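Local structure of truncated hemoglobin 4 (Chlamydomonas reinhardtii, 6BME) at residues 52-66 / 106-118. The protein binds heme b with a lysine and a histidine as axial ligands of the iron, and probably binds oxygen. Numbering follows the deposited sequence.
Sequences YAFGATTHYHGKDIV and EAAGVLIGVRPLF. With HEM (protoporphyrin IX containing Fe), chain C; SO4 (sulfate ion), chain D.
Val114 CG1 sits at the edge of the Tyr52 ring, near its plane and 3.4 Å from OH, while Val110 CG1 comes obliquely to CE2 at 3.6 Å. One face of the tyrosine takes the edge of Tyr60, whose CE2 stands above it, offset toward the rim; Tyr60 in turn leans its OH against heme CHB. The Phe54 ring has OE2 of Glu106 at its edge, with ring and carboxylate planes 74° apart, and its CZ lies 3.9 Å from CB of Ala107. Phe118 has Val114 O in plane at its edge, touches heme CHC through CZ at 3.5 Å, and meets the axial ligand His69 edge-to-face. Tyr52 reaches the valines because CG is anti to the backbone N (chi1 -176°), which swings the ring out along them. Were Tyr52 replaced by alanine, Val110 CG1 and Val114 CG1 would probably lose the ring they pack on, and the edge of Tyr60 the face it rests against. Small residues let the backbones close in, the CB atoms of Ala53 and Ala107 being 4.1 Å apart. Farther along, Ile65 crosses Phe118 at about a right angle, CG2 being 3.6 Å from CE1, while its CD1 touches Val114 CG1. Leu117 packs CD1 on Gly62 and brings CB to 3.9 Å from Val66 CG2. Helix 101-114 and the 3-10 turn after it thus run beside the end of helix 39-53 and the start of helix 62-75; with Leu111 CD2 and Val114 CG2 on the heme vinyl carbon CBB, they form a wall of the heme pocket in the 2-on-2 fold of truncated hemoglobins.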
loop_
_atom_site.group_PDB
_atom_site.type_symbol
_atom_site.label_atom_id
_atom_site.label_comp_id
_atom_site.label_asym_id
_atom_site.label_seq_id
_atom_site.Cartn_x
_atom_site.Cartn_y
_atom_site.Cartn_z
ATOM N N TYR A 52 -7.334 -3.265 2.595
ATOM C CA TYR A 52 -7.060 -4.435 1.763
ATOM C C TYR A 52 -6.098 -5.400 2.449
ATOM O O TYR A 52 -6.316 -6.618 2.442
ATOM C CB TYR A 52 -6.492 -3.993 0.410
ATOM C CG TYR A 52 -6.275 -5.141 -0.547
ATOM C CD1 TYR A 52 -7.345 -5.722 -1.219
ATOM C CD2 TYR A 52 -5.000 -5.652 -0.773
ATOM C CE1 TYR A 52 -7.151 -6.783 -2.091
ATOM C CE2 TYR A 52 -4.799 -6.711 -1.645
ATOM C CZ TYR A 52 -5.876 -7.267 -2.300
ATOM O OH TYR A 52 -5.676 -8.316 -3.163
ATOM N N ALA A 53 -5.033 -4.874 3.052
ATOM C CA ALA A 53 -4.077 -5.740 3.739
ATOM C C ALA A 53 -4.754 -6.603 4.804
ATOM O O ALA A 53 -4.287 -7.711 5.099
ATOM C CB ALA A 53 -2.956 -4.897 4.353
ATOM N N PHE A 54 -5.863 -6.134 5.374
ATOM C CA PHE A 54 -6.549 -6.874 6.425
ATOM C C PHE A 54 -7.902 -7.411 5.983
ATOM O O PHE A 54 -8.759 -7.677 6.829
ATOM C CB PHE A 54 -6.681 -5.999 7.667
ATOM C CG PHE A 54 -5.371 -5.763 8.330
ATOM C CD1 PHE A 54 -4.737 -6.801 8.994
ATOM C CD2 PHE A 54 -4.732 -4.537 8.229
ATOM C CE1 PHE A 54 -3.512 -6.614 9.579
ATOM C CE2 PHE A 54 -3.501 -4.339 8.820
ATOM C CZ PHE A 54 -2.895 -5.382 9.500
ATOM N N GLY A 55 -8.096 -7.590 4.678
ATOM C CA GLY A 55 -9.313 -8.201 4.165
ATOM C C GLY A 55 -10.587 -7.454 4.490
ATOM O O GLY A 55 -11.653 -8.074 4.587
ATOM N N ALA A 56 -10.517 -6.132 4.646
ATOM C CA ALA A 56 -11.686 -5.327 4.964
ATOM C C ALA A 56 -12.298 -4.645 3.744
ATOM O O ALA A 56 -13.285 -3.923 3.892
ATOM C CB ALA A 56 -11.341 -4.275 6.024
ATOM N N THR A 57 -11.747 -4.847 2.554
ATOM C CA THR A 57 -12.374 -4.338 1.344
ATOM C C THR A 57 -13.338 -5.384 0.783
ATOM O O THR A 57 -13.220 -6.580 1.055
ATOM C CB THR A 57 -11.333 -3.977 0.283
ATOM O OG1 THR A 57 -10.606 -5.150 -0.080
ATOM C CG2 THR A 57 -10.353 -2.935 0.791
ATOM N N THR A 58 -14.293 -4.923 -0.020
ATOM C CA THR A 58 -15.252 -5.833 -0.638
ATOM C C THR A 58 -15.245 -5.808 -2.163
ATOM O O THR A 58 -15.562 -6.830 -2.777
ATOM C CB THR A 58 -16.679 -5.538 -0.139
ATOM O OG1 THR A 58 -17.042 -4.192 -0.465
ATOM C CG2 THR A 58 -16.753 -5.717 1.363
ATOM N N HIS A 59 -14.877 -4.692 -2.793
ATOM C CA HIS A 59 -14.921 -4.584 -4.247
ATOM C C HIS A 59 -13.552 -4.272 -4.839
ATOM O O HIS A 59 -13.446 -3.568 -5.844
ATOM C CB HIS A 59 -15.940 -3.532 -4.672
ATOM C CG HIS A 59 -17.317 -3.799 -4.155
ATOM N ND1 HIS A 59 -17.814 -3.197 -3.018
ATOM C CD2 HIS A 59 -18.292 -4.622 -4.605
ATOM C CE1 HIS A 59 -19.045 -3.626 -2.801
ATOM N NE2 HIS A 59 -19.358 -4.493 -3.748
ATOM N N TYR A 60 -12.495 -4.794 -4.229
ATOM C CA TYR A 60 -11.138 -4.468 -4.638
ATOM C C TYR A 60 -10.349 -5.759 -4.779
ATOM O O TYR A 60 -10.140 -6.470 -3.791
ATOM C CB TYR A 60 -10.484 -3.533 -3.620
ATOM C CG TYR A 60 -9.242 -2.873 -4.136
ATOM C CD1 TYR A 60 -9.298 -1.987 -5.202
ATOM C CD2 TYR A 60 -8.014 -3.130 -3.560
ATOM C CE1 TYR A 60 -8.178 -1.377 -5.667
ATOM C CE2 TYR A 60 -6.887 -2.519 -4.010
ATOM C CZ TYR A 60 -6.968 -1.651 -5.067
ATOM O OH TYR A 60 -5.830 -1.062 -5.523
ATOM N N HIS A 61 -9.924 -6.069 -6.001
ATOM C CA HIS A 61 -9.259 -7.330 -6.287
ATOM C C HIS A 61 -8.022 -7.069 -7.137
ATOM O O HIS A 61 -7.741 -5.933 -7.529
ATOM C CB HIS A 61 -10.219 -8.303 -6.981
ATOM C CG HIS A 61 -11.512 -8.485 -6.251
ATOM N ND1 HIS A 61 -11.601 -9.158 -5.051
ATOM C CD2 HIS A 61 -12.766 -8.069 -6.543
ATOM C CE1 HIS A 61 -12.857 -9.158 -4.638
ATOM N NE2 HIS A 61 -13.584 -8.503 -5.526
ATOM N N GLY A 62 -7.272 -8.139 -7.419
ATOM C CA GLY A 62 -6.019 -7.987 -8.147
ATOM C C GLY A 62 -6.178 -7.234 -9.453
ATOM O O GLY A 62 -5.351 -6.390 -9.799
ATOM N N LYS A 63 -7.261 -7.502 -10.182
ATOM C CA LYS A 63 -7.457 -6.797 -11.444
ATOM C C LYS A 63 -7.628 -5.294 -11.225
ATOM O O LYS A 63 -7.158 -4.492 -12.041
ATOM C CB LYS A 63 -8.650 -7.397 -12.199
ATOM C CG LYS A 63 -9.975 -7.362 -11.451
ATOM C CD LYS A 63 -10.985 -8.335 -12.072
ATOM C CE LYS A 63 -12.332 -8.259 -11.373
ATOM N NZ LYS A 63 -13.376 -9.033 -12.102
ATOM N N ASP A 64 -8.261 -4.892 -10.120
ATOM C CA ASP A 64 -8.377 -3.468 -9.817
ATOM C C ASP A 64 -7.020 -2.869 -9.465
ATOM O O ASP A 64 -6.722 -1.725 -9.835
ATOM C CB ASP A 64 -9.384 -3.254 -8.684
ATOM C CG ASP A 64 -10.721 -3.909 -8.970
ATOM O OD1 ASP A 64 -11.431 -3.450 -9.886
ATOM O OD2 ASP A 64 -11.057 -4.898 -8.293
ATOM N N ILE A 65 -6.177 -3.628 -8.759
ATOM C CA ILE A 65 -4.831 -3.144 -8.470
ATOM C C ILE A 65 -4.064 -2.912 -9.766
ATOM O O ILE A 65 -3.372 -1.898 -9.920
ATOM C CB ILE A 65 -4.090 -4.126 -7.547
ATOM C CG1 ILE A 65 -4.792 -4.198 -6.186
ATOM C CG2 ILE A 65 -2.627 -3.697 -7.399
ATOM C CD1 ILE A 65 -4.367 -5.357 -5.335
ATOM N N VAL A 66 -4.182 -3.838 -10.724
ATOM C CA VAL A 66 -3.473 -3.662 -11.992
ATOM C C VAL A 66 -4.005 -2.443 -12.735
ATOM O O VAL A 66 -3.234 -1.588 -13.188
ATOM C CB VAL A 66 -3.567 -4.923 -12.861
ATOM C CG1 VAL A 66 -2.811 -4.678 -14.150
ATOM C CG2 VAL A 66 -2.979 -6.122 -12.132
ATOM N N GLU A 106 -0.390 -11.645 8.743
ATOM C CA GLU A 106 -1.555 -11.652 7.870
ATOM C C GLU A 106 -1.412 -10.601 6.775
ATOM O O GLU A 106 -1.623 -10.884 5.590
ATOM C CB GLU A 106 -2.823 -11.423 8.701
ATOM C CG GLU A 106 -4.040 -11.098 7.859
ATOM C CD GLU A 106 -5.298 -10.848 8.685
ATOM O OE1 GLU A 106 -5.277 -11.077 9.922
ATOM O OE2 GLU A 106 -6.307 -10.423 8.081
ATOM N N ALA A 107 -1.029 -9.382 7.158
ATOM C CA ALA A 107 -0.829 -8.320 6.177
ATOM C C ALA A 107 0.267 -8.690 5.185
ATOM O O ALA A 107 0.116 -8.492 3.972
ATOM C CB ALA A 107 -0.491 -7.010 6.894
ATOM N N ALA A 108 1.373 -9.248 5.684
ATOM C CA ALA A 108 2.469 -9.650 4.815
ATOM C C ALA A 108 2.015 -10.683 3.794
ATOM O O ALA A 108 2.363 -10.585 2.612
ATOM C CB ALA A 108 3.624 -10.198 5.655
ATOM N N GLY A 109 1.241 -11.680 4.229
ATOM C CA GLY A 109 0.742 -12.675 3.293
ATOM C C GLY A 109 -0.066 -12.057 2.166
ATOM O O GLY A 109 0.075 -12.440 1.000
ATOM N N VAL A 110 -0.910 -11.078 2.494
ATOM C CA VAL A 110 -1.691 -10.401 1.461
ATOM C C VAL A 110 -0.767 -9.691 0.484
ATOM O O VAL A 110 -0.878 -9.853 -0.740
ATOM C CB VAL A 110 -2.690 -9.423 2.104
ATOM C CG1 VAL A 110 -3.348 -8.558 1.035
ATOM C CG2 VAL A 110 -3.740 -10.193 2.907
ATOM N N LEU A 111 0.174 -8.902 1.015
ATOM C CA LEU A 111 1.070 -8.118 0.164
ATOM C C LEU A 111 1.913 -9.014 -0.731
ATOM O O LEU A 111 2.073 -8.743 -1.930
ATOM C CB LEU A 111 1.964 -7.237 1.035
ATOM C CG LEU A 111 1.207 -6.171 1.823
ATOM C CD1 LEU A 111 2.147 -5.347 2.702
ATOM C CD2 LEU A 111 0.399 -5.278 0.882
ATOM N N ILE A 112 2.481 -10.078 -0.159
ATOM C CA ILE A 112 3.229 -11.042 -0.959
ATOM C C ILE A 112 2.348 -11.595 -2.073
ATOM O O ILE A 112 2.803 -11.799 -3.205
ATOM C CB ILE A 112 3.788 -12.159 -0.057
ATOM C CG1 ILE A 112 4.856 -11.613 0.897
ATOM C CG2 ILE A 112 4.361 -13.305 -0.887
ATOM C CD1 ILE A 112 6.055 -11.006 0.202
ATOM N N GLY A 113 1.066 -11.814 -1.776
ATOM C CA GLY A 113 0.153 -12.351 -2.774
ATOM C C GLY A 113 -0.032 -11.467 -3.993
ATOM O O GLY A 113 -0.264 -11.972 -5.093
ATOM N N VAL A 114 0.066 -10.142 -3.827
ATOM C CA VAL A 114 -0.144 -9.235 -4.954
ATOM C C VAL A 114 1.157 -8.697 -5.538
ATOM O O VAL A 114 1.117 -8.007 -6.575
ATOM C CB VAL A 114 -1.081 -8.068 -4.570
ATOM C CG1 VAL A 114 -2.474 -8.594 -4.339
ATOM C CG2 VAL A 114 -0.573 -7.347 -3.328
ATOM N N ARG A 115 2.300 -8.998 -4.927
ATOM C CA ARG A 115 3.585 -8.583 -5.485
ATOM C C ARG A 115 3.758 -8.934 -6.962
ATOM O O ARG A 115 4.231 -8.067 -7.716
ATOM C CB ARG A 115 4.722 -9.181 -4.642
ATOM C CG ARG A 115 6.135 -8.740 -5.053
ATOM C CD ARG A 115 7.170 -9.216 -4.020
ATOM N NE ARG A 115 8.525 -8.726 -4.305
ATOM C CZ ARG A 115 9.357 -9.277 -5.186
ATOM N NH1 ARG A 115 8.995 -10.352 -5.881
ATOM N NH2 ARG A 115 10.564 -8.757 -5.372
ATOM N N PRO A 116 3.404 -10.136 -7.445
ATOM C CA PRO A 116 3.609 -10.438 -8.874
ATOM C C PRO A 116 2.913 -9.485 -9.835
ATOM O O PRO A 116 3.322 -9.414 -10.998
ATOM C CB PRO A 116 3.053 -11.860 -9.002
ATOM C CG PRO A 116 3.273 -12.445 -7.666
ATOM C CD PRO A 116 2.975 -11.338 -6.711
ATOM N N LEU A 117 1.887 -8.746 -9.401
ATOM C CA LEU A 117 1.241 -7.788 -10.293
ATOM C C LEU A 117 2.074 -6.534 -10.514
ATOM O O LEU A 117 1.693 -5.690 -11.334
ATOM C CB LEU A 117 -0.127 -7.385 -9.740
ATOM C CG LEU A 117 -1.016 -8.525 -9.226
ATOM C CD1 LEU A 117 -2.211 -7.970 -8.465
ATOM C CD2 LEU A 117 -1.457 -9.443 -10.360
ATOM N N PHE A 118 3.170 -6.376 -9.783
ATOM C CA PHE A 118 4.065 -5.244 -9.955
ATOM C C PHE A 118 5.357 -5.644 -10.645
ATOM O O PHE A 118 6.314 -4.864 -10.660
ATOM C CB PHE A 118 4.326 -4.581 -8.602
ATOM C CG PHE A 118 3.125 -3.851 -8.082
ATOM C CD1 PHE A 118 2.120 -4.538 -7.418
ATOM C CD2 PHE A 118 2.960 -2.487 -8.336
ATOM C CE1 PHE A 118 0.977 -3.872 -6.957
ATOM C CE2 PHE A 118 1.830 -1.813 -7.885
ATOM C CZ PHE A 118 0.829 -2.513 -7.197
HETATM C CHA HEM C . -3.427 4.414 -6.444
HETATM C CHB HEM C . -3.605 0.598 -3.484
HETATM C CHC HEM C . 1.034 -0.284 -4.553
HETATM C CHD HEM C . 1.423 4.307 -5.988
HETATM C C1A HEM C . -3.942 3.466 -5.588
HETATM C C2A HEM C . -5.309 3.330 -5.102
HETATM C C3A HEM C . -5.324 2.267 -4.274
HETATM C C4A HEM C . -3.996 1.702 -4.210
HETATM C CMA HEM C . -6.518 1.675 -3.498
HETATM C CAA HEM C . -6.532 4.228 -5.469
HETATM C CBA HEM C . -6.314 5.687 -5.066
HETATM C CGA HEM C . -7.567 6.529 -5.215
HETATM O O1A HEM C . -8.091 6.670 -6.365
HETATM O O2A HEM C . -8.022 7.079 -4.168
HETATM C C1B HEM C . -2.395 -0.053 -3.624
HETATM C C2B HEM C . -2.092 -1.418 -3.243
HETATM C C3B HEM C . -0.809 -1.647 -3.560
HETATM C C4B HEM C . -0.260 -0.435 -4.115
HETATM C CMB HEM C . -3.090 -2.425 -2.625
HETATM C CAB HEM C . 0.048 -2.922 -3.363
HETATM C CBB HEM C . -0.221 -3.867 -2.462
HETATM C C1C HEM C . 1.570 0.913 -4.946
HETATM C C2C HEM C . 2.965 1.189 -5.124
HETATM C C3C HEM C . 3.100 2.459 -5.496
HETATM C C4C HEM C . 1.769 3.034 -5.592
HETATM C CMC HEM C . 4.095 0.166 -4.878
HETATM C CAC HEM C . 4.451 3.149 -5.770
HETATM C CBC HEM C . 4.638 4.432 -5.448
HETATM C C1D HEM C . 0.138 4.707 -6.314
HETATM C C2D HEM C . -0.236 5.937 -6.981
HETATM C C3D HEM C . -1.563 5.963 -7.095
HETATM C C4D HEM C . -2.088 4.751 -6.513
HETATM C CMD HEM C . 0.757 7.019 -7.439
HETATM C CAD HEM C . -2.452 7.084 -7.708
HETATM C CBD HEM C . -2.453 6.990 -9.228
HETATM C CGD HEM C . -3.285 8.139 -9.749
HETATM O O1D HEM C . -4.336 8.451 -9.133
HETATM O O2D HEM C . -2.903 8.727 -10.785
HETATM N NA HEM C . -3.185 2.472 -5.012
HETATM N NB HEM C . -1.251 0.521 -4.159
HETATM N NC HEM C . 0.871 2.055 -5.250
HETATM N ND HEM C . -1.023 3.995 -6.051
HETATM FE FE HEM C . -1.133 2.268 -5.100
HETATM S S SO4 D . -14.101 -1.349 -0.835
HETATM O O1 SO4 D . -14.423 -2.146 0.335
HETATM O O2 SO4 D . -15.290 -0.598 -1.255
HETATM O O3 SO4 D . -13.719 -2.227 -1.946
HETATM O O4 SO4 D . -13.013 -0.428 -0.500
HETATM O O HOH W 1 -6.068 -10.253 5.610
#